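Local coordinates for protein glutamate--cysteine ligase GshA (Methylobacillus flagellatus KT, PDB 3K1T) that is a putative glutamate--cysteine ligase, probably joining glutamate to cysteine as in the first step of glutathione synthesis, at residues 202-207 and 286-291; 16-21 and 224-229; 340-345 and 356-361; 172-177 and 191-196. All blocks are in the same frame, centred on the assembly; numbering follows the deposited sequence.

How the contacts relate
The chain opens contact 2 on helix 13-23 and closes that loop some two hundred residues later, where helix 210-226 ends. Nested inside it is contact 4, which closes a short loop by laying strand 194-196 beside strand 173-177 in the mixed sheet. Contact 1 starts just beyond, at 202-207, and ends at 286-291 in a turn of the four-stranded sheet, so contacts 1 and 2 cross along the chain. Contact 3, the hairpin 340-361 of the seven-stranded sheet, follows in series. No two contacts touch: contacts 1 and 4 come closest, with nearest atoms about 7 Å apart, whereas the centres of contacts 2 and 4 are 40 Å apart.

Contact 1. Residues 202-207 and 286-291; sequences GWATRR and AGTYGM
A204 and T205, in the loop leading to helix 210-226, touch G287 and T288 in the turn between strands 280-285 and 291-296; the interface is small, burying 136 Å² over both sides. Along the first segment, G202 O accepts from T205 N, a bond that spans W203 and A204. W203 comes just before the touching pair and is tied to its own loop. R206 NH1 sits 3.4 Å above the indole plane of W203, over its centre, and donates to W203 O at 3.0 Å with an N-H...O angle of 163°. R206 N reaches the same oxygen from the opposite face of the carbonyl plane, and W203 NE1 is bonded to D179 O. A204 makes the first crossing contacts. Its CB lies 3.8 Å from T288 CG2, and its carbonyl oxygen is 3.5 Å from G287 CA, a CA-H...O approach bent to 125° at the hydrogen. Next, T205 lies beside T288, the two side chains pointing the same way, with CG2 to CG2 at 4.2 Å. Both threonines hold CG2 anti to the carbonyl carbon, and T288 CG2 meets both A204 CB and T205 CG2. The second turn has its own bond, G290 N to G287 O. Every close pair between the two segments involves carbon, which implies that two turns, each with its own backbone bonds, meet through van der Waals contact and one weak CH...O approach.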
# COMPACT_ATOMS: atom_id res chain seq x y z
N GLY A 202 19.97 -27.65 2.22
CA GLY A 202 18.93 -28.68 2.11
C GLY A 202 17.82 -28.16 1.20
O GLY A 202 17.11 -28.94 0.58
N TRP A 203 17.69 -26.83 1.15
CA TRP A 203 16.69 -26.16 0.32
C TRP A 203 16.58 -26.78 -1.06
O TRP A 203 15.50 -27.15 -1.50
CB TRP A 203 17.07 -24.67 0.20
CG TRP A 203 16.47 -23.96 -0.96
CD1 TRP A 203 17.12 -23.50 -2.09
CD2 TRP A 203 15.10 -23.64 -1.13
NE1 TRP A 203 16.22 -22.88 -2.93
CE2 TRP A 203 14.98 -22.96 -2.36
CE3 TRP A 203 13.96 -23.84 -0.34
CZ2 TRP A 203 13.77 -22.50 -2.82
CZ3 TRP A 203 12.77 -23.38 -0.80
CH2 TRP A 203 12.67 -22.71 -2.02
N ALA A 204 17.72 -26.91 -1.72
CA ALA A 204 17.74 -27.26 -3.15
C ALA A 204 17.41 -28.73 -3.43
O ALA A 204 17.13 -29.10 -4.57
CB ALA A 204 19.10 -26.87 -3.80
N THR A 205 17.47 -29.56 -2.40
CA THR A 205 17.15 -30.98 -2.53
C THR A 205 15.92 -31.33 -1.68
O THR A 205 15.68 -32.49 -1.37
CB THR A 205 18.35 -31.89 -2.11
OG1 THR A 205 18.77 -31.49 -0.81
CG2 THR A 205 19.51 -31.74 -3.07
N ARG A 206 15.12 -30.33 -1.33
CA ARG A 206 13.87 -30.57 -0.62
C ARG A 206 12.90 -31.41 -1.49
O ARG A 206 13.08 -31.54 -2.71
CB ARG A 206 13.21 -29.24 -0.26
CG ARG A 206 12.56 -28.51 -1.47
CD ARG A 206 12.14 -27.07 -1.19
NE ARG A 206 11.54 -26.44 -2.40
CZ ARG A 206 12.23 -26.00 -3.44
NH1 ARG A 206 13.56 -26.04 -3.46
NH2 ARG A 206 11.60 -25.49 -4.49
N ARG A 207 11.85 -31.94 -0.87
CA ARG A 207 10.88 -32.74 -1.61
C ARG A 207 9.90 -31.77 -2.25
O ARG A 207 9.04 -31.18 -1.58
CB ARG A 207 10.14 -33.72 -0.69
CG ARG A 207 9.22 -34.67 -1.48
CD ARG A 207 8.66 -35.76 -0.64
NE ARG A 207 7.89 -35.23 0.49
CZ ARG A 207 7.27 -35.99 1.39
NH1 ARG A 207 7.32 -37.31 1.30
NH2 ARG A 207 6.61 -35.43 2.41
N ALA A 286 15.74 -33.57 -10.25
CA ALA A 286 17.10 -34.01 -9.94
C ALA A 286 17.80 -33.03 -8.98
O ALA A 286 19.02 -32.92 -8.96
CB ALA A 286 17.91 -34.24 -11.22
N GLY A 287 17.03 -32.35 -8.14
CA GLY A 287 17.64 -31.55 -7.07
C GLY A 287 18.51 -30.44 -7.63
O GLY A 287 18.09 -29.68 -8.50
N THR A 288 19.75 -30.36 -7.14
CA THR A 288 20.70 -29.33 -7.60
C THR A 288 21.03 -29.46 -9.08
O THR A 288 21.47 -28.50 -9.69
CB THR A 288 22.04 -29.38 -6.80
OG1 THR A 288 22.67 -30.68 -6.94
CG2 THR A 288 21.79 -29.08 -5.32
N TYR A 289 20.85 -30.66 -9.64
CA TYR A 289 21.22 -30.92 -11.04
C TYR A 289 20.20 -30.36 -12.04
O TYR A 289 20.53 -30.22 -13.22
CB TYR A 289 21.37 -32.44 -11.27
CG TYR A 289 22.57 -33.02 -10.52
CD1 TYR A 289 23.84 -33.05 -11.11
CD2 TYR A 289 22.44 -33.51 -9.23
CE1 TYR A 289 24.96 -33.59 -10.43
CE2 TYR A 289 23.56 -34.01 -8.51
CZ TYR A 289 24.81 -34.04 -9.11
OH TYR A 289 25.91 -34.58 -8.43
N GLY A 290 19.00 -30.03 -11.56
CA GLY A 290 17.94 -29.44 -12.36
C GLY A 290 16.69 -30.31 -12.44
O GLY A 290 16.50 -31.26 -11.65
N MSE A 291 15.84 -29.99 -13.42
CA MSE A 291 14.56 -30.66 -13.60
C MSE A 291 14.33 -30.89 -15.10
O MSE A 291 14.68 -30.03 -15.91
CB MSE A 291 13.45 -29.82 -12.97
CG MSE A 291 12.04 -30.35 -13.19
SE MSE A 291 10.69 -29.37 -12.14
CE MSE A 291 10.78 -30.47 -10.51

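Contact 2. Residues 16-21 and 224-229; sequences LTLEKR and PLIDID
Helix 13-23 passes the C-terminal end of helix 210-226 with R21 CA 5.9 Å from I226 CA and L18 CA 6.8 Å from I228 CA. R21 carries the polar part, in one of its two modelled conformers. Its chain is bent at chi2 (-69°), which turns CD toward the carbonyl oxygen of I226. NE then donates to D227 O at 3.1 Å; the N-H...O angle is 146°, and the acceptor lies close to the guanidinium plane. A water bridges the same pair, donating to D227 O at 2.7 Å and accepting weakly from R21 NH2, so D227 O takes two donors. T17 CG2 covers one face of the guanidinium, 3.5 Å above its plane and off-centre toward the rim, while T17 OG1 bonds back to G13 O. The apolar part centres on I228, whose CD1 approaches L18 CA at 3.7 Å and T17 CG2 at 3.8 Å. Beside it, I226 CD1 meets L18 CD1 at 4.1 Å, with the two side chains crossing obliquely; I226 also touches I29 of helix 26-40, and L18 touches L233. Backbone bonds from I228 N to A223 O and, weakly, from D227 N to P224 O accompany the positive phi of D227 (57°). This is a Schellman motif ending helix 210-226, weakly bonded and kinked at P224, with R21 NE bonded to the carbonyl of the C-prime residue D227, just past the helix end, where a positive group might partly offset the negative end of the helix.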
# COMPACT_ATOMS: atom_id res chain seq x y z
N LEU A 16 -17.11 -18.39 -14.59
CA LEU A 16 -18.13 -17.43 -14.15
C LEU A 16 -18.74 -17.86 -12.81
O LEU A 16 -19.07 -17.01 -11.99
CB LEU A 16 -19.19 -17.16 -15.26
CG LEU A 16 -18.81 -15.97 -16.21
CD1 LEU A 16 -17.52 -16.25 -17.00
CD2 LEU A 16 -19.90 -15.63 -17.22
N THR A 17 -18.88 -19.16 -12.57
CA THR A 17 -19.35 -19.66 -11.28
C THR A 17 -18.36 -19.27 -10.17
O THR A 17 -18.76 -18.80 -9.11
CB THR A 17 -19.53 -21.19 -11.29
OG1 THR A 17 -20.51 -21.53 -12.28
CG2 THR A 17 -19.97 -21.71 -9.89
N LEU A 18 -17.09 -19.51 -10.39
CA LEU A 18 -16.05 -19.06 -9.45
C LEU A 18 -16.13 -17.57 -9.18
O LEU A 18 -16.12 -17.14 -8.00
CB LEU A 18 -14.68 -19.43 -9.96
CG LEU A 18 -13.47 -18.87 -9.19
CD1 LEU A 18 -13.43 -19.34 -7.75
CD2 LEU A 18 -12.17 -19.25 -9.93
N GLU A 19 -16.18 -16.76 -10.24
CA GLU A 19 -16.29 -15.31 -10.08
C GLU A 19 -17.52 -14.91 -9.25
O GLU A 19 -17.40 -14.07 -8.35
CB GLU A 19 -16.30 -14.61 -11.44
CG GLU A 19 -14.96 -14.64 -12.13
CD GLU A 19 -15.00 -14.30 -13.63
OE1 GLU A 19 -16.04 -14.53 -14.28
OE2 GLU A 19 -13.95 -13.81 -14.15
N LYS A 20 -18.67 -15.52 -9.54
CA LYS A 20 -19.88 -15.26 -8.76
C LYS A 20 -19.70 -15.62 -7.28
O LYS A 20 -20.11 -14.85 -6.42
CB LYS A 20 -21.09 -16.02 -9.32
CG LYS A 20 -21.54 -15.48 -10.66
CD LYS A 20 -22.87 -16.09 -11.14
CE LYS A 20 -22.71 -17.36 -11.93
NZ LYS A 20 -24.06 -17.64 -12.59
N ARG A 21 -19.10 -16.77 -6.99
CA ARG A 21 -18.86 -17.16 -5.59
C ARG A 21 -17.94 -16.15 -4.88
O ARG A 21 -18.21 -15.77 -3.72
CB ARG A 21 -18.28 -18.59 -5.51
CG ARG A 21 -19.23 -19.70 -5.96
CD ARG A 21 -20.44 -19.96 -5.05
NE ARG A 21 -21.11 -21.16 -5.56
CZ ARG A 21 -21.92 -21.19 -6.63
NH1 ARG A 21 -22.22 -20.07 -7.29
NH2 ARG A 21 -22.42 -22.34 -7.07
N PRO A 224 -14.61 -24.86 0.52
CA PRO A 224 -15.88 -24.85 1.27
C PRO A 224 -16.28 -23.50 1.84
O PRO A 224 -17.47 -23.28 2.03
CB PRO A 224 -15.66 -25.87 2.40
CG PRO A 224 -14.29 -26.41 2.22
CD PRO A 224 -13.63 -25.82 1.08
N LEU A 225 -15.32 -22.61 2.11
CA LEU A 225 -15.60 -21.23 2.55
C LEU A 225 -16.52 -20.53 1.56
O LEU A 225 -17.45 -19.82 1.98
CB LEU A 225 -14.29 -20.42 2.71
CG LEU A 225 -14.38 -18.99 3.27
CD1 LEU A 225 -14.70 -19.03 4.80
CD2 LEU A 225 -13.12 -18.16 2.96
N ILE A 226 -16.28 -20.73 0.26
CA ILE A 226 -17.05 -20.02 -0.77
C ILE A 226 -17.99 -20.98 -1.53
O ILE A 226 -18.68 -20.56 -2.42
CB ILE A 226 -16.15 -19.24 -1.78
CG1 ILE A 226 -15.27 -20.18 -2.61
CG2 ILE A 226 -15.26 -18.20 -1.03
CD1 ILE A 226 -14.63 -19.57 -3.86
N ASP A 227 -18.03 -22.25 -1.14
CA ASP A 227 -18.85 -23.30 -1.76
C ASP A 227 -18.59 -23.49 -3.26
O ASP A 227 -19.49 -23.31 -4.10
CB ASP A 227 -20.35 -23.05 -1.50
CG ASP A 227 -21.21 -24.27 -1.88
OD1 ASP A 227 -20.73 -25.42 -1.78
OD2 ASP A 227 -22.39 -24.08 -2.22
N ILE A 228 -17.36 -23.86 -3.61
CA ILE A 228 -16.96 -24.11 -5.00
C ILE A 228 -16.32 -25.51 -5.08
O ILE A 228 -15.76 -26.00 -4.09
CB ILE A 228 -16.01 -23.00 -5.49
CG1 ILE A 228 -15.84 -22.98 -7.02
CG2 ILE A 228 -14.58 -23.19 -4.88
CD1 ILE A 228 -16.91 -22.24 -7.78
N ASP A 229 -16.44 -26.17 -6.25
CA ASP A 229 -15.71 -27.41 -6.54
C ASP A 229 -14.19 -27.08 -6.46
O ASP A 229 -13.73 -26.26 -7.22
CB ASP A 229 -16.08 -27.88 -7.98
CG ASP A 229 -15.39 -29.17 -8.39
OD1 ASP A 229 -14.53 -29.67 -7.65
OD2 ASP A 229 -15.70 -29.70 -9.49
O HOH W 1 -20.41 -24.19 -6.53

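Contact 3. Residues 340-345 and 356-361; sequences AVAEPV and GFYRVH. With SO4 (sulfate ion), chain B.
E343 OE2 is gripped by H361 across the hairpin and by R51 of strand 45-52, the latter as a salt bridge. H361 NE2 donates at 2.7 Å with an N-H...O angle of 164°, using the anti lone pair of OE2, and the carboxylate and imidazole planes are only 19° apart. H361 ND1 bonds E368 OE1. V341 CG1 lies over the H361 ring, 3.8 Å from its centroid, as a CH-pi contact. Farther along the face carrying E343, R359 is extended from CG to NE and delivers NH2 to sulfate O1 at 2.9 Å; NH2 also pairs with D49. G67 N, S47 OG and N63 ND2 also bond this sulfate, probably from the crystallisation liquor. V345 CB lies over the F357 ring centre, 4.2 Å from the centroid, another CH-pi contact. On the other face, P344 CD meets Y358 CE1 at 3.9 Å, while Y358 OH bonds E335. Backbone bonds in both directions join E343 with R359 and V345 with F357; A342-V360 and P344-Y358 are non-hydrogen-bonded pairs. With the strand directions 154° apart, this is the antiparallel hairpin of strands 340-349 and 352-361, within the sheet that also holds strands 45-52 and 377-381.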
# COMPACT_ATOMS: atom_id res chain seq x y z
N ALA A 340 -1.66 -14.68 -30.67
CA ALA A 340 -0.69 -15.20 -29.71
C ALA A 340 -1.38 -15.65 -28.43
O ALA A 340 -2.14 -14.88 -27.84
CB ALA A 340 0.37 -14.11 -29.37
N VAL A 341 -1.03 -16.84 -27.94
CA VAL A 341 -1.47 -17.30 -26.62
C VAL A 341 -0.84 -16.41 -25.52
O VAL A 341 0.33 -15.97 -25.63
CB VAL A 341 -1.11 -18.74 -26.41
CG1 VAL A 341 -1.36 -19.17 -24.93
CG2 VAL A 341 -1.90 -19.61 -27.41
N ALA A 342 -1.61 -16.09 -24.50
CA ALA A 342 -1.15 -15.27 -23.39
C ALA A 342 -1.49 -15.97 -22.08
O ALA A 342 -2.49 -16.70 -22.02
CB ALA A 342 -1.81 -13.89 -23.43
N GLU A 343 -0.68 -15.75 -21.03
CA GLU A 343 -0.98 -16.27 -19.72
C GLU A 343 -0.43 -15.34 -18.64
O GLU A 343 0.67 -14.83 -18.78
CB GLU A 343 -0.50 -17.72 -19.53
CG GLU A 343 0.98 -18.00 -19.85
CD GLU A 343 1.26 -19.48 -19.93
OE1 GLU A 343 1.23 -20.12 -18.85
OE2 GLU A 343 1.46 -20.01 -21.06
N PRO A 344 -1.22 -15.10 -17.58
CA PRO A 344 -0.86 -14.05 -16.62
C PRO A 344 0.09 -14.47 -15.50
O PRO A 344 0.10 -15.64 -15.07
CB PRO A 344 -2.22 -13.65 -16.00
CG PRO A 344 -2.97 -14.96 -16.05
CD PRO A 344 -2.61 -15.55 -17.39
N VAL A 345 0.84 -13.48 -15.04
CA VAL A 345 1.76 -13.57 -13.90
C VAL A 345 1.38 -12.47 -12.90
O VAL A 345 1.37 -11.30 -13.28
CB VAL A 345 3.22 -13.30 -14.35
CG1 VAL A 345 4.20 -13.55 -13.19
CG2 VAL A 345 3.58 -14.10 -15.59
N GLY A 356 1.27 -7.05 -12.25
CA GLY A 356 1.75 -8.20 -13.00
C GLY A 356 1.78 -7.96 -14.49
O GLY A 356 1.73 -6.80 -14.94
N PHE A 357 1.89 -9.04 -15.25
CA PHE A 357 1.98 -8.95 -16.68
C PHE A 357 1.56 -10.25 -17.32
O PHE A 357 1.55 -11.27 -16.67
CB PHE A 357 3.41 -8.53 -17.12
CG PHE A 357 4.49 -9.48 -16.71
CD1 PHE A 357 5.14 -9.32 -15.48
CD2 PHE A 357 4.88 -10.50 -17.54
CE1 PHE A 357 6.16 -10.17 -15.11
CE2 PHE A 357 5.90 -11.40 -17.18
CZ PHE A 357 6.54 -11.24 -15.94
N TYR A 358 1.18 -10.20 -18.59
CA TYR A 358 1.00 -11.41 -19.38
C TYR A 358 2.29 -11.86 -20.07
O TYR A 358 3.04 -11.04 -20.59
CB TYR A 358 -0.02 -11.18 -20.48
CG TYR A 358 -1.47 -11.18 -20.03
CD1 TYR A 358 -2.14 -12.38 -19.88
CD2 TYR A 358 -2.17 -9.99 -19.81
CE1 TYR A 358 -3.49 -12.40 -19.54
CE2 TYR A 358 -3.55 -10.02 -19.47
CZ TYR A 358 -4.18 -11.23 -19.34
OH TYR A 358 -5.54 -11.29 -19.02
N ARG A 359 2.50 -13.17 -20.12
CA ARG A 359 3.50 -13.77 -21.01
C ARG A 359 2.77 -14.08 -22.32
O ARG A 359 1.90 -14.95 -22.35
CB ARG A 359 4.04 -15.07 -20.44
CG ARG A 359 4.66 -14.98 -19.02
CD ARG A 359 5.17 -16.33 -18.56
NE ARG A 359 5.38 -16.37 -17.11
CZ ARG A 359 6.39 -15.77 -16.46
NH1 ARG A 359 7.34 -15.15 -17.14
NH2 ARG A 359 6.46 -15.80 -15.13
N VAL A 360 3.16 -13.37 -23.38
CA VAL A 360 2.56 -13.50 -24.68
C VAL A 360 3.51 -14.36 -25.49
O VAL A 360 4.65 -13.96 -25.80
CB VAL A 360 2.29 -12.11 -25.34
CG1 VAL A 360 1.65 -12.25 -26.79
CG2 VAL A 360 1.40 -11.21 -24.46
N HIS A 361 3.08 -15.58 -25.78
CA HIS A 361 3.91 -16.57 -26.48
C HIS A 361 4.45 -16.05 -27.81
O HIS A 361 3.70 -15.47 -28.61
CB HIS A 361 3.13 -17.87 -26.77
CG HIS A 361 2.75 -18.66 -25.56
ND1 HIS A 361 2.62 -20.04 -25.60
CD2 HIS A 361 2.40 -18.29 -24.31
CE1 HIS A 361 2.19 -20.46 -24.43
NE2 HIS A 361 2.10 -19.43 -23.62
S SO4 B . 8.95 -14.37 -12.87
O1 SO4 B . 8.54 -14.00 -14.20
O2 SO4 B . 8.20 -13.42 -12.11
O3 SO4 B . 8.56 -15.71 -12.52
O4 SO4 B . 10.41 -14.18 -12.70
O HOH W 2 2.54 -16.86 -16.63

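Contact 4. Residues 172-177 and 191-196; sequences CAILLN and LEQSLI
A parallel pair of strands, 173-177 and 194-196 of the mixed sheet, brings I174 alongside L195; the strand directions differ by 28°. Three backbone bonds set the register. I174 N donates to S194 O at 2.9 Å, I196 N to I174 O at 2.8 Å, and L176 N to I196 O at 2.8 Å, so I174 bonds the two residues flanking L195, as in a parallel pair. On the face of I174 and L195, the two side chains point the same way, with I174 CG2 3.8 Å from L195 CD2. I174 CG1 stands anti to the carbonyl carbon, and chi2 (161°) sends CD1 on to L191 CD1 at 3.8 Å. Q193 crosses I174 at about a right angle, its CB against I174 CD1, while its amide is held elsewhere: OE1 accepts from L164 N and NE2 donates to S171 O. On the face of L175 and I196, L175 CD1 packs on I196 CG2 at 3.6 Å and A173 CB on I196 CD1 at 3.9 Å. Strand 173-177 lies between strands 97-102 and 194-196, both parallel to it; L175 also rests on L122 of helix 109-124, and I174 and L191 on L164 of strand 163-166.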
# COMPACT_ATOMS: atom_id res chain seq x y z
N CYS A 172 22.35 -5.10 6.92
CA CYS A 172 21.60 -5.64 7.98
C CYS A 172 21.02 -7.06 7.51
O CYS A 172 21.05 -8.09 8.21
CB CYS A 172 20.56 -4.49 8.30
SG CYS A 172 21.22 -2.53 8.27
N ALA A 173 20.52 -7.08 6.29
CA ALA A 173 19.90 -8.25 5.73
C ALA A 173 20.30 -8.40 4.27
O ALA A 173 20.83 -7.48 3.66
CB ALA A 173 18.37 -8.12 5.85
N ILE A 174 20.00 -9.57 3.72
CA ILE A 174 20.38 -9.95 2.37
C ILE A 174 19.14 -10.43 1.63
O ILE A 174 18.53 -11.40 2.05
CB ILE A 174 21.42 -11.08 2.40
CG1 ILE A 174 22.67 -10.61 3.17
CG2 ILE A 174 21.77 -11.57 0.98
CD1 ILE A 174 23.54 -11.78 3.63
N LEU A 175 18.80 -9.77 0.53
CA LEU A 175 17.66 -10.16 -0.29
C LEU A 175 18.14 -10.97 -1.47
O LEU A 175 18.95 -10.51 -2.27
CB LEU A 175 16.87 -8.94 -0.78
CG LEU A 175 15.65 -9.21 -1.65
CD1 LEU A 175 14.58 -10.02 -0.88
CD2 LEU A 175 15.00 -7.89 -2.22
N LEU A 176 17.67 -12.21 -1.55
CA LEU A 176 17.95 -13.05 -2.69
C LEU A 176 17.02 -12.77 -3.87
O LEU A 176 15.80 -12.90 -3.75
CB LEU A 176 17.81 -14.53 -2.30
CG LEU A 176 18.71 -15.02 -1.19
CD1 LEU A 176 18.24 -16.42 -0.73
CD2 LEU A 176 20.18 -15.00 -1.67
N ASN A 177 17.60 -12.44 -5.02
CA ASN A 177 16.89 -12.47 -6.30
C ASN A 177 17.50 -13.58 -7.18
O ASN A 177 17.46 -13.51 -8.40
CB ASN A 177 16.93 -11.11 -6.99
CG ASN A 177 15.89 -10.97 -8.07
OD1 ASN A 177 16.22 -10.80 -9.26
ND2 ASN A 177 14.61 -11.06 -7.68
N LEU A 191 25.80 -17.39 8.21
CA LEU A 191 25.98 -15.95 8.31
C LEU A 191 25.20 -15.36 9.49
O LEU A 191 24.15 -15.90 9.90
CB LEU A 191 25.55 -15.25 7.02
CG LEU A 191 26.31 -15.55 5.72
CD1 LEU A 191 25.54 -14.94 4.45
CD2 LEU A 191 27.74 -15.02 5.82
N GLU A 192 25.70 -14.23 10.01
CA GLU A 192 24.97 -13.43 11.01
C GLU A 192 23.76 -12.66 10.43
O GLU A 192 22.80 -12.41 11.15
CB GLU A 192 25.89 -12.41 11.67
CG GLU A 192 26.99 -13.01 12.45
CD GLU A 192 27.98 -11.99 13.03
OE1 GLU A 192 27.80 -10.74 12.89
OE2 GLU A 192 28.94 -12.47 13.65
N GLN A 193 23.84 -12.29 9.17
CA GLN A 193 22.77 -11.54 8.49
C GLN A 193 21.66 -12.48 8.04
O GLN A 193 21.93 -13.59 7.57
CB GLN A 193 23.35 -10.86 7.26
CG GLN A 193 24.34 -9.77 7.56
CD GLN A 193 25.51 -9.76 6.59
OE1 GLN A 193 26.05 -10.83 6.22
NE2 GLN A 193 25.93 -8.57 6.19
N SER A 194 20.41 -12.05 8.15
CA SER A 194 19.31 -12.87 7.65
C SER A 194 19.21 -12.87 6.16
O SER A 194 19.38 -11.82 5.51
CB SER A 194 18.00 -12.36 8.22
OG SER A 194 18.04 -12.51 9.63
N LEU A 195 18.97 -14.05 5.59
CA LEU A 195 18.64 -14.17 4.21
C LEU A 195 17.11 -14.01 4.04
O LEU A 195 16.34 -14.44 4.92
CB LEU A 195 19.06 -15.51 3.63
CG LEU A 195 20.57 -15.84 3.58
CD1 LEU A 195 20.73 -17.28 3.11
CD2 LEU A 195 21.33 -14.90 2.65
N ILE A 196 16.72 -13.39 2.93
CA ILE A 196 15.32 -13.19 2.57
C ILE A 196 15.10 -13.74 1.17
O ILE A 196 15.68 -13.24 0.21
CB ILE A 196 14.91 -11.70 2.59
CG1 ILE A 196 15.20 -11.06 3.96
CG2 ILE A 196 13.41 -11.56 2.15
CD1 ILE A 196 15.28 -9.53 3.98